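Long-range contacts in tetracycline repressor protein class G (Acinetobacter baumannii, PDB 6RX9), which represses the tetracycline resistance gene by binding its operator DNA through a helix-turn-helix region and loses affinity for that DNA when tetracycline binds: residues A61-R66 and L84-A89; T65-E70 and F110-T115; D74-L79 and G198-R203; T115-L120 and R129-L134. All blocks are in the same frame, centred on the assembly; numbering follows the deposited sequence.

Contact 1: A61-R66 and L84-A89; sequences AERHTR and LSFRTA
Arg63 lays its guanidinium flat on the ring of Phe86, the central interaction between helix 61-64 and helix 75-91 in the all-helical TetR fold. The guanidinium and ring planes are 5° apart, and Arg63 CZ sits 3.9 Å from the ring centroid, so the contact is both a stack and a cation-pi interaction. Arg63 NH2 lies above the middle of the ring, while Phe86 CD2 lies over the centre of the guanidinium. CG of Arg63 is anti to the backbone N (chi1 -160°), and the chain then runs extended to NE, which passes 3.5 Å from Phe86 CB. The stack is made through a face of the guanidinium, and Arg63 NH1 is also hydrogen-bonded to Ser138 and Asn82. Asn82 and His64 probably bind tetracycline, and His100, whose ring meets Phe86 edge-to-face, probably binds magnesium; the stack thus borders the likely drug site.

Apolar and weakly polar packing fills the rest. Ser85 points its CB toward residues 61-66, and in one of its two deposited conformers its OG, hydrogen-bonded to Asn82 O, lies 3.7 Å from Arg66 CB. No hydrogen bond joins the two segments. On the more exposed flank, Glu62 CB meets Ala89 CB at 4.0 Å, and Glu62 CG, anti to the backbone N (chi1 167°), comes 3.3 Å from Ser85 O.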
# COMPACT_ATOMS: atom_id res chain seq x y z
N ALA A 61 -8.27 14.93 5.74
CA ALA A 61 -9.44 15.78 6.09
C ALA A 61 -10.75 15.13 5.61
O ALA A 61 -11.68 15.02 6.42
CB ALA A 61 -9.27 17.16 5.50
N GLU A 62 -10.80 14.73 4.33
CA GLU A 62 -11.99 14.10 3.67
C GLU A 62 -12.42 12.84 4.45
O GLU A 62 -13.64 12.63 4.58
CB GLU A 62 -11.66 13.79 2.21
CG GLU A 62 -12.66 12.86 1.51
CD GLU A 62 -14.05 13.43 1.28
OE1 GLU A 62 -14.27 14.61 1.60
OE2 GLU A 62 -14.91 12.68 0.76
N ARG A 63 -11.46 12.05 4.94
CA ARG A 63 -11.73 10.77 5.65
C ARG A 63 -12.37 11.06 7.02
O ARG A 63 -13.24 10.27 7.43
CB ARG A 63 -10.47 9.92 5.81
CG ARG A 63 -10.77 8.45 6.07
CD ARG A 63 -9.59 7.62 6.55
NE ARG A 63 -9.95 6.21 6.61
CZ ARG A 63 -9.11 5.21 6.88
NH1 ARG A 63 -9.56 3.96 6.91
NH2 ARG A 63 -7.83 5.45 7.13
N HIS A 64 -11.95 12.14 7.70
CA HIS A 64 -12.44 12.52 9.06
C HIS A 64 -13.95 12.78 9.04
O HIS A 64 -14.60 12.57 10.09
CB HIS A 64 -11.67 13.73 9.60
CG HIS A 64 -10.20 13.53 9.71
ND1 HIS A 64 -9.64 12.32 10.09
CD2 HIS A 64 -9.17 14.37 9.50
CE1 HIS A 64 -8.33 12.43 10.10
NE2 HIS A 64 -8.01 13.68 9.74
N THR A 65 -14.50 13.23 7.90
CA THR A 65 -15.94 13.56 7.72
C THR A 65 -16.77 12.26 7.71
O THR A 65 -17.98 12.34 7.99
CB THR A 65 -16.19 14.38 6.45
OG1 THR A 65 -15.89 13.58 5.31
CG2 THR A 65 -15.37 15.66 6.41
N ARG A 66 -16.15 11.12 7.38
CA ARG A 66 -16.80 9.79 7.28
C ARG A 66 -16.20 8.81 8.30
O ARG A 66 -16.34 7.59 8.10
CB ARG A 66 -16.67 9.26 5.85
CG ARG A 66 -17.75 9.77 4.90
CD ARG A 66 -19.06 9.05 5.12
NE ARG A 66 -20.12 9.53 4.25
CZ ARG A 66 -21.32 8.96 4.13
NH1 ARG A 66 -21.63 7.88 4.82
NH2 ARG A 66 -22.22 9.49 3.31
N LEU A 84 -14.18 4.70 0.64
CA LEU A 84 -14.30 5.58 -0.56
C LEU A 84 -13.75 6.98 -0.25
O LEU A 84 -13.10 7.57 -1.13
CB LEU A 84 -15.77 5.64 -1.00
CG LEU A 84 -16.30 4.37 -1.67
CD1 LEU A 84 -17.82 4.35 -1.69
CD2 LEU A 84 -15.74 4.22 -3.08
N SER A 85 -14.01 7.49 0.96
CA SER A 85 -13.54 8.81 1.46
C SER A 85 -12.01 8.80 1.59
O SER A 85 -11.39 9.82 1.22
CB SER A 85 -14.21 9.18 2.76
OG SER A 85 -13.72 8.38 3.83
N PHE A 86 -11.45 7.71 2.12
CA PHE A 86 -9.98 7.52 2.27
C PHE A 86 -9.33 7.50 0.88
O PHE A 86 -8.31 8.19 0.68
CB PHE A 86 -9.68 6.25 3.08
CG PHE A 86 -8.23 6.01 3.43
CD1 PHE A 86 -7.35 7.07 3.64
CD2 PHE A 86 -7.76 4.72 3.59
CE1 PHE A 86 -6.03 6.83 3.98
CE2 PHE A 86 -6.43 4.48 3.93
CZ PHE A 86 -5.57 5.54 4.11
N ARG A 87 -9.92 6.77 -0.07
CA ARG A 87 -9.41 6.70 -1.47
C ARG A 87 -9.43 8.09 -2.11
O ARG A 87 -8.40 8.48 -2.71
CB ARG A 87 -10.24 5.71 -2.30
CG ARG A 87 -9.80 5.64 -3.76
CD ARG A 87 -10.62 4.64 -4.55
NE ARG A 87 -10.13 4.50 -5.91
CZ ARG A 87 -10.84 4.76 -7.01
NH1 ARG A 87 -12.09 5.19 -6.93
NH2 ARG A 87 -10.28 4.58 -8.20
N THR A 88 -10.54 8.82 -1.98
CA THR A 88 -10.72 10.19 -2.54
C THR A 88 -9.64 11.11 -1.96
O THR A 88 -9.03 11.87 -2.74
CB THR A 88 -12.13 10.72 -2.26
OG1 THR A 88 -13.05 9.76 -2.76
CG2 THR A 88 -12.39 12.06 -2.91
N ALA A 89 -9.39 11.03 -0.65
CA ALA A 89 -8.41 11.85 0.10
C ALA A 89 -7.00 11.62 -0.45
O ALA A 89 -6.27 12.62 -0.63
CB ALA A 89 -8.47 11.53 1.57

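Contact 2: T65-E70 and F110-T115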
# COMPACT_ATOMS: atom_id res chain seq x y z
N THR A 65 -14.50 13.23 7.90
CA THR A 65 -15.94 13.56 7.72
C THR A 65 -16.77 12.26 7.71
O THR A 65 -17.98 12.34 7.99
CB THR A 65 -16.19 14.38 6.45
OG1 THR A 65 -15.89 13.58 5.31
CG2 THR A 65 -15.37 15.66 6.41
N ARG A 66 -16.15 11.12 7.38
CA ARG A 66 -16.80 9.79 7.28
C ARG A 66 -16.20 8.81 8.30
O ARG A 66 -16.34 7.59 8.10
CB ARG A 66 -16.67 9.26 5.85
CG ARG A 66 -17.75 9.77 4.90
CD ARG A 66 -19.06 9.05 5.12
NE ARG A 66 -20.12 9.53 4.25
CZ ARG A 66 -21.32 8.96 4.13
NH1 ARG A 66 -21.63 7.88 4.82
NH2 ARG A 66 -22.22 9.49 3.31
N SER A 67 -15.59 9.33 9.38
CA SER A 67 -14.90 8.53 10.42
C SER A 67 -15.89 7.99 11.46
O SER A 67 -15.59 6.94 12.06
CB SER A 67 -13.80 9.34 11.08
OG SER A 67 -14.34 10.46 11.76
N LEU A 68 -17.02 8.67 11.66
CA LEU A 68 -18.02 8.34 12.72
C LEU A 68 -19.26 7.71 12.09
O LEU A 68 -19.82 8.25 11.13
CB LEU A 68 -18.38 9.61 13.49
CG LEU A 68 -17.25 10.24 14.30
CD1 LEU A 68 -17.72 11.50 15.01
CD2 LEU A 68 -16.68 9.24 15.31
N PRO A 69 -19.73 6.54 12.59
CA PRO A 69 -20.99 5.94 12.13
C PRO A 69 -22.17 6.91 12.27
O PRO A 69 -22.29 7.56 13.29
CB PRO A 69 -21.19 4.73 13.05
CG PRO A 69 -19.80 4.39 13.55
CD PRO A 69 -19.07 5.72 13.63
N GLU A 70 -23.01 6.98 11.23
CA GLU A 70 -24.24 7.80 11.19
C GLU A 70 -25.41 6.95 11.69
O GLU A 70 -25.37 5.71 11.50
CB GLU A 70 -24.48 8.34 9.78
CG GLU A 70 -23.35 9.23 9.29
CD GLU A 70 -23.51 9.78 7.88
OE1 GLU A 70 -24.35 9.25 7.13
OE2 GLU A 70 -22.79 10.74 7.54
N PHE A 110 -7.89 8.23 19.51
CA PHE A 110 -8.30 7.10 20.39
C PHE A 110 -9.82 7.14 20.60
O PHE A 110 -10.44 6.06 20.66
CB PHE A 110 -7.53 7.14 21.71
CG PHE A 110 -6.05 6.92 21.57
CD1 PHE A 110 -5.54 5.68 21.22
CD2 PHE A 110 -5.15 7.96 21.79
CE1 PHE A 110 -4.18 5.47 21.09
CE2 PHE A 110 -3.78 7.75 21.66
CZ PHE A 110 -3.30 6.51 21.31
N GLY A 111 -10.40 8.34 20.71
CA GLY A 111 -11.85 8.56 20.79
C GLY A 111 -12.57 8.02 19.57
O GLY A 111 -13.54 7.25 19.74
N THR A 112 -12.11 8.40 18.37
CA THR A 112 -12.68 7.98 17.06
C THR A 112 -12.52 6.47 16.90
O THR A 112 -13.51 5.83 16.48
CB THR A 112 -12.01 8.74 15.90
OG1 THR A 112 -12.28 10.13 16.09
CG2 THR A 112 -12.50 8.30 14.54
N ALA A 113 -11.34 5.93 17.22
CA ALA A 113 -11.02 4.48 17.15
C ALA A 113 -12.03 3.69 17.99
O ALA A 113 -12.64 2.74 17.44
CB ALA A 113 -9.61 4.24 17.63
N GLU A 114 -12.22 4.07 19.25
CA GLU A 114 -13.11 3.37 20.22
C GLU A 114 -14.55 3.40 19.70
O GLU A 114 -15.21 2.34 19.74
CB GLU A 114 -13.01 3.98 21.61
CG GLU A 114 -13.88 3.27 22.64
CD GLU A 114 -13.39 3.31 24.07
OE1 GLU A 114 -12.26 3.78 24.30
OE2 GLU A 114 -14.14 2.87 24.96
N THR A 115 -15.02 4.57 19.24
CA THR A 115 -16.38 4.75 18.66
C THR A 115 -16.58 3.77 17.50
O THR A 115 -17.62 3.08 17.48
CB THR A 115 -16.62 6.20 18.21
OG1 THR A 115 -16.37 7.07 19.31
CG2 THR A 115 -18.03 6.43 17.71
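Thr112 and Thr115 both hold CG2 anti to the backbone N and OG1 anti to the carbonyl carbon (chi1 -61° and -55°), and these two methyls meet Ser67, Leu68 and Pro69 of the loop. Thr112 CG2 lies 3.8 Å from Ser67 CB. One turn further along helix 110-122, Thr115 CG2 comes 3.9 Å from Leu68 CD2, the two side chains crossing at a slant, and Pro69 CD touches the same methyl at 4.3 Å.

Two hydroxyls bond to nearby backbone oxygens. Thr115 OG1 donates to Gly111 O at 2.9 Å; Thr115 N donates to that oxygen too, from the other face of the carbonyl plane. Ser67 OG is hydrogen-bonded to His64 O.

The contact lies at the surface and attaches the loop between helices 61-64 and 75-91 to the start of helix 110-122. Pro69 also packs on Phe78, while Glu114 on the same helix as the two threonines is hydrogen-bonded to Ser169 of the second subunit. With no hydrogen bond or salt bridge between the two segments, their direct adhesion is a matter of dispersion between a few methyl and methylene groups, without a directional bond.

Contact 3: D74-L79 and G198-R203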
# COMPACT_ATOMS: atom_id res chain seq x y z
N ASP A 74 -26.02 0.81 8.60
CA ASP A 74 -25.47 -0.50 9.01
C ASP A 74 -23.95 -0.49 8.77
O ASP A 74 -23.46 0.43 8.09
CB ASP A 74 -26.16 -1.66 8.27
CG ASP A 74 -25.63 -1.89 6.87
OD1 ASP A 74 -25.55 -0.91 6.11
OD2 ASP A 74 -25.28 -3.05 6.56
N TRP A 75 -23.25 -1.48 9.33
CA TRP A 75 -21.77 -1.59 9.32
C TRP A 75 -21.23 -1.65 7.88
O TRP A 75 -20.11 -1.17 7.65
CB TRP A 75 -21.30 -2.79 10.15
CG TRP A 75 -21.71 -4.13 9.63
CD1 TRP A 75 -22.86 -4.82 9.92
CD2 TRP A 75 -20.95 -4.97 8.74
NE1 TRP A 75 -22.87 -6.02 9.26
CE2 TRP A 75 -21.71 -6.14 8.53
CE3 TRP A 75 -19.71 -4.85 8.11
CZ2 TRP A 75 -21.27 -7.18 7.71
CZ3 TRP A 75 -19.28 -5.87 7.29
CH2 TRP A 75 -20.04 -7.02 7.10
N ARG A 76 -22.00 -2.22 6.94
CA ARG A 76 -21.56 -2.41 5.53
C ARG A 76 -21.43 -1.05 4.83
O ARG A 76 -20.40 -0.82 4.17
CB ARG A 76 -22.55 -3.31 4.77
CG ARG A 76 -22.67 -4.72 5.34
CD ARG A 76 -23.61 -5.58 4.53
NE ARG A 76 -24.25 -6.61 5.33
CZ ARG A 76 -25.49 -6.57 5.81
NH1 ARG A 76 -25.95 -7.58 6.53
NH2 ARG A 76 -26.28 -5.53 5.58
N VAL A 77 -22.42 -0.18 5.00
CA VAL A 77 -22.44 1.19 4.39
C VAL A 77 -21.33 2.03 5.05
O VAL A 77 -20.64 2.75 4.31
CB VAL A 77 -23.82 1.85 4.51
CG1 VAL A 77 -23.79 3.32 4.10
CG2 VAL A 77 -24.87 1.09 3.71
N PHE A 78 -21.16 1.91 6.37
CA PHE A 78 -20.12 2.65 7.15
C PHE A 78 -18.72 2.33 6.60
O PHE A 78 -17.97 3.28 6.31
CB PHE A 78 -20.18 2.31 8.64
CG PHE A 78 -19.01 2.86 9.41
CD1 PHE A 78 -18.81 4.23 9.53
CD2 PHE A 78 -18.08 2.01 9.99
CE1 PHE A 78 -17.73 4.73 10.22
CE2 PHE A 78 -16.98 2.52 10.68
CZ PHE A 78 -16.81 3.88 10.79
N LEU A 79 -18.39 1.04 6.47
CA LEU A 79 -17.04 0.58 6.03
C LEU A 79 -16.80 1.01 4.58
O LEU A 79 -15.67 1.46 4.28
CB LEU A 79 -16.91 -0.93 6.19
CG LEU A 79 -16.78 -1.44 7.63
CD1 LEU A 79 -16.58 -2.94 7.65
CD2 LEU A 79 -15.65 -0.73 8.36
N GLY A 198 -16.92 -10.59 2.60
CA GLY A 198 -16.13 -11.58 3.37
C GLY A 198 -16.25 -11.38 4.87
O GLY A 198 -16.28 -12.39 5.59
N PHE A 199 -16.30 -10.13 5.34
CA PHE A 199 -16.44 -9.79 6.78
C PHE A 199 -17.74 -10.39 7.33
O PHE A 199 -17.72 -10.89 8.47
CB PHE A 199 -16.42 -8.27 7.01
CG PHE A 199 -15.10 -7.59 6.73
CD1 PHE A 199 -13.90 -8.26 6.86
CD2 PHE A 199 -15.08 -6.26 6.35
CE1 PHE A 199 -12.70 -7.61 6.61
CE2 PHE A 199 -13.88 -5.61 6.10
CZ PHE A 199 -12.69 -6.29 6.23
N GLU A 200 -18.82 -10.36 6.54
CA GLU A 200 -20.18 -10.82 6.95
C GLU A 200 -20.09 -12.18 7.65
O GLU A 200 -20.73 -12.33 8.71
CB GLU A 200 -21.12 -10.94 5.74
CG GLU A 200 -21.33 -9.63 4.99
CD GLU A 200 -22.69 -9.49 4.32
OE1 GLU A 200 -23.70 -9.56 5.04
OE2 GLU A 200 -22.72 -9.28 3.09
N ARG A 201 -19.31 -13.12 7.10
CA ARG A 201 -19.23 -14.53 7.58
C ARG A 201 -18.18 -14.66 8.69
O ARG A 201 -18.36 -15.53 9.55
CB ARG A 201 -18.90 -15.53 6.45
CG ARG A 201 -18.75 -14.95 5.05
CD ARG A 201 -20.07 -14.88 4.30
NE ARG A 201 -20.26 -13.63 3.58
CZ ARG A 201 -21.36 -13.31 2.90
NH1 ARG A 201 -22.38 -14.15 2.83
NH2 ARG A 201 -21.45 -12.13 2.29
N LEU A 202 -17.11 -13.85 8.66
CA LEU A 202 -15.94 -13.99 9.57
C LEU A 202 -16.00 -12.97 10.72
O LEU A 202 -15.01 -12.89 11.46
CB LEU A 202 -14.65 -13.82 8.75
CG LEU A 202 -14.50 -14.74 7.55
CD1 LEU A 202 -13.11 -14.62 6.95
CD2 LEU A 202 -14.79 -16.19 7.92
N ARG A 203 -17.13 -12.27 10.89
CA ARG A 203 -17.33 -11.20 11.91
C ARG A 203 -16.89 -11.67 13.30
O ARG A 203 -16.24 -10.88 14.00
CB ARG A 203 -18.81 -10.78 11.97
CG ARG A 203 -19.22 -9.78 10.91
CD ARG A 203 -20.62 -9.25 11.14
NE ARG A 203 -21.63 -10.28 10.94
CZ ARG A 203 -22.93 -10.11 11.14
NH1 ARG A 203 -23.40 -8.94 11.55
NH2 ARG A 203 -23.77 -11.11 10.92
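Trp75 drives its six-membered ring against Phe199 and Glu200, forming the close-packed side of the contact between the start of helix 75-91 and the end of helix 185-202. Trp75 CZ3 lies 3.7 Å from Phe199 CB, and Glu200 CG comes in at the edge of the indole, near its plane, 3.6 Å from Trp75 CH2. Leu79 CD1 continues the apolar layer 3.9 Å from Phe199 CD2. The short helical segments run at 134° with their axes 11.9 Å apart, a gap spanned by these large side chains.

The outer side is polar and looser. Arg76 CG covers the centre of one indole face, and beyond it the chain runs extended to NE, which reaches Glu200 OE1 at 3.0 Å. This salt bridge carries two weak hydrogen bonds, from NE (138° at the hydrogen) and from NH1. Arg76 NH2 also pairs with Asp74 OD2 at 2.8 Å, and Glu200 OE2 with Arg201 NH2. Asp74 caps the helix by accepting, weakly, from Arg76 N and Val77 N.

Across the dimer, Phe199 packs on Ser194 of the second subunit. The alternation of acids and bases probably offsets the charge of each group at this exposed rim, and the weak, bent bonds from Arg76 suggest that its link to Glu200 is chiefly electrostatic.

Contact 4: T115-L120 and R129-L134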
# COMPACT_ATOMS: atom_id res chain seq x y z
N THR A 115 -15.02 4.57 19.24
CA THR A 115 -16.38 4.75 18.66
C THR A 115 -16.58 3.77 17.50
O THR A 115 -17.62 3.08 17.48
CB THR A 115 -16.62 6.20 18.21
OG1 THR A 115 -16.37 7.07 19.31
CG2 THR A 115 -18.03 6.43 17.71
N GLN A 116 -15.61 3.70 16.58
CA GLN A 116 -15.64 2.81 15.39
C GLN A 116 -15.70 1.34 15.85
O GLN A 116 -16.58 0.60 15.35
CB GLN A 116 -14.42 3.03 14.49
CG GLN A 116 -14.46 4.34 13.71
CD GLN A 116 -13.31 4.46 12.73
OE1 GLN A 116 -12.36 3.68 12.77
NE2 GLN A 116 -13.39 5.43 11.84
N ILE A 117 -14.80 0.95 16.76
CA ILE A 117 -14.68 -0.46 17.26
C ILE A 117 -15.97 -0.85 17.99
O ILE A 117 -16.50 -1.94 17.69
CB ILE A 117 -13.43 -0.62 18.16
CG1 ILE A 117 -12.14 -0.43 17.36
CG2 ILE A 117 -13.45 -1.96 18.89
CD1 ILE A 117 -10.92 -0.15 18.21
N ARG A 118 -16.46 -0.00 18.90
CA ARG A 118 -17.68 -0.27 19.72
C ARG A 118 -18.90 -0.42 18.79
O ARG A 118 -19.75 -1.28 19.09
CB ARG A 118 -17.88 0.82 20.77
CG ARG A 118 -17.01 0.67 22.01
CD ARG A 118 -17.50 1.53 23.15
NE ARG A 118 -16.60 1.54 24.31
CZ ARG A 118 -16.56 0.61 25.26
NH1 ARG A 118 -17.34 -0.45 25.21
NH2 ARG A 118 -15.71 0.74 26.26
N PHE A 119 -18.97 0.36 17.71
CA PHE A 119 -20.06 0.30 16.70
C PHE A 119 -20.04 -1.05 15.98
O PHE A 119 -21.11 -1.69 15.87
CB PHE A 119 -19.97 1.45 15.69
CG PHE A 119 -20.91 1.31 14.52
CD1 PHE A 119 -22.28 1.41 14.70
CD2 PHE A 119 -20.43 1.08 13.24
CE1 PHE A 119 -23.15 1.28 13.63
CE2 PHE A 119 -21.30 0.95 12.17
CZ PHE A 119 -22.66 1.05 12.36
N LEU A 120 -18.87 -1.49 15.50
CA LEU A 120 -18.72 -2.80 14.81
C LEU A 120 -19.11 -3.93 15.78
O LEU A 120 -19.79 -4.87 15.34
CB LEU A 120 -17.29 -2.96 14.29
CG LEU A 120 -16.92 -2.07 13.10
CD1 LEU A 120 -15.56 -2.45 12.54
CD2 LEU A 120 -17.98 -2.14 12.00
N ARG A 129 -11.58 -8.71 15.75
CA ARG A 129 -11.91 -8.82 14.30
C ARG A 129 -12.42 -7.46 13.79
O ARG A 129 -12.19 -7.18 12.60
CB ARG A 129 -12.89 -9.97 14.08
CG ARG A 129 -12.25 -11.34 14.26
CD ARG A 129 -13.23 -12.49 14.34
NE ARG A 129 -12.54 -13.75 14.59
CZ ARG A 129 -12.43 -14.77 13.74
NH1 ARG A 129 -12.98 -14.71 12.53
NH2 ARG A 129 -11.78 -15.86 14.10
N ALA A 130 -13.03 -6.65 14.66
CA ALA A 130 -13.41 -5.25 14.37
C ALA A 130 -12.15 -4.46 13.98
O ALA A 130 -12.18 -3.78 12.94
CB ALA A 130 -14.11 -4.63 15.55
N VAL A 131 -11.08 -4.55 14.78
CA VAL A 131 -9.80 -3.83 14.53
C VAL A 131 -9.15 -4.40 13.25
O VAL A 131 -8.68 -3.59 12.43
CB VAL A 131 -8.84 -3.91 15.73
CG1 VAL A 131 -7.47 -3.33 15.40
CG2 VAL A 131 -9.42 -3.23 16.97
N TRP A 132 -9.14 -5.73 13.10
CA TRP A 132 -8.56 -6.41 11.91
C TRP A 132 -9.27 -5.96 10.63
O TRP A 132 -8.59 -5.77 9.61
CB TRP A 132 -8.61 -7.94 12.06
CG TRP A 132 -7.67 -8.50 13.07
CD1 TRP A 132 -6.60 -7.88 13.66
CD2 TRP A 132 -7.69 -9.84 13.61
NE1 TRP A 132 -5.97 -8.73 14.53
CE2 TRP A 132 -6.61 -9.94 14.51
CE3 TRP A 132 -8.51 -10.95 13.41
CZ2 TRP A 132 -6.35 -11.11 15.22
CZ3 TRP A 132 -8.25 -12.11 14.11
CH2 TRP A 132 -7.18 -12.18 15.00
N ALA A 133 -10.60 -5.81 10.69
CA ALA A 133 -11.46 -5.39 9.56
C ALA A 133 -11.16 -3.94 9.17
O ALA A 133 -10.94 -3.68 7.97
CB ALA A 133 -12.92 -5.58 9.92
N LEU A 134 -11.15 -3.03 10.14
CA LEU A 134 -10.85 -1.59 9.91
C LEU A 134 -9.46 -1.46 9.27
O LEU A 134 -9.33 -0.70 8.29
CB LEU A 134 -10.93 -0.83 11.24
CG LEU A 134 -12.35 -0.65 11.80
CD1 LEU A 134 -12.31 -0.20 13.25
CD2 LEU A 134 -13.14 0.34 10.96
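Ala130, Val131 and Leu134 of helix 127-155 pack on Ile117 and Leu120 of helix 110-122, a buried helix-helix contact in the all-helical ligand-binding and dimerisation domain of the TetR family. The short helical segments meet at 117° with axes 9.3 Å apart, joined through the turn between the two helices.

Ala130 marks the closest approach of the backbones. Its methyl faces the other helix and touches Leu120 CB at 3.8 Å, and Ala130 O lies 3.7 Å from Leu120 CD1; Ile117 CG2 reaches the methyl more distantly.

At Val131 the contact shifts toward the dimer interface. CG2, anti to the carbonyl carbon, meets Ile117 CD1 at 3.6 Å, the side chains crossing aslant. Val131 also packs on Leu179 and Ile117 on Leu172, both of the second subunit, so this pair links the internal packing to the interface.

Leu134, one turn after Ala130, inserts among Gln116, Ile117 and Leu120. It approaches Leu120 tip to tip, its CG 3.8 Å from Leu120 CD1, while its CD1 touches Ile117 CG1 at 4.1 Å. Helix 75-91 adds to the cluster, Leu79 touching Leu134 and Trp75 touching Leu120. Gln116 brings the one polar side chain of the contact, extended beyond CG. Its NE2 is hydrogen-bonded to Ser67 O, and its amide oxygen OE1 rests against both methyls of Leu134, CD1 and CD2, each 3.9 Å away.

How the contacts relate
Contact 4 is the buried member of the set, contacts 1 and 3 are partly buried, and contact 2 lies at the surface. Helix 75-91 serves contact 1 near its end and contact 3 at its start; helix 110-122 serves contacts 2 and 4, which share Thr115. Chemistry follows position: aliphatic packing in contact 4, a few methyls in contact 2, a cation-pi stack beside the probable tetracycline site in contact 1, and an aromatic layer rimmed by salt bridges in contact 3. Phe78 packs against the loop of contact 2, and Leu79 against Leu134, tying contact 3 to contacts 2 and 4. Contacts 2, 3 and 4 also reach the second subunit.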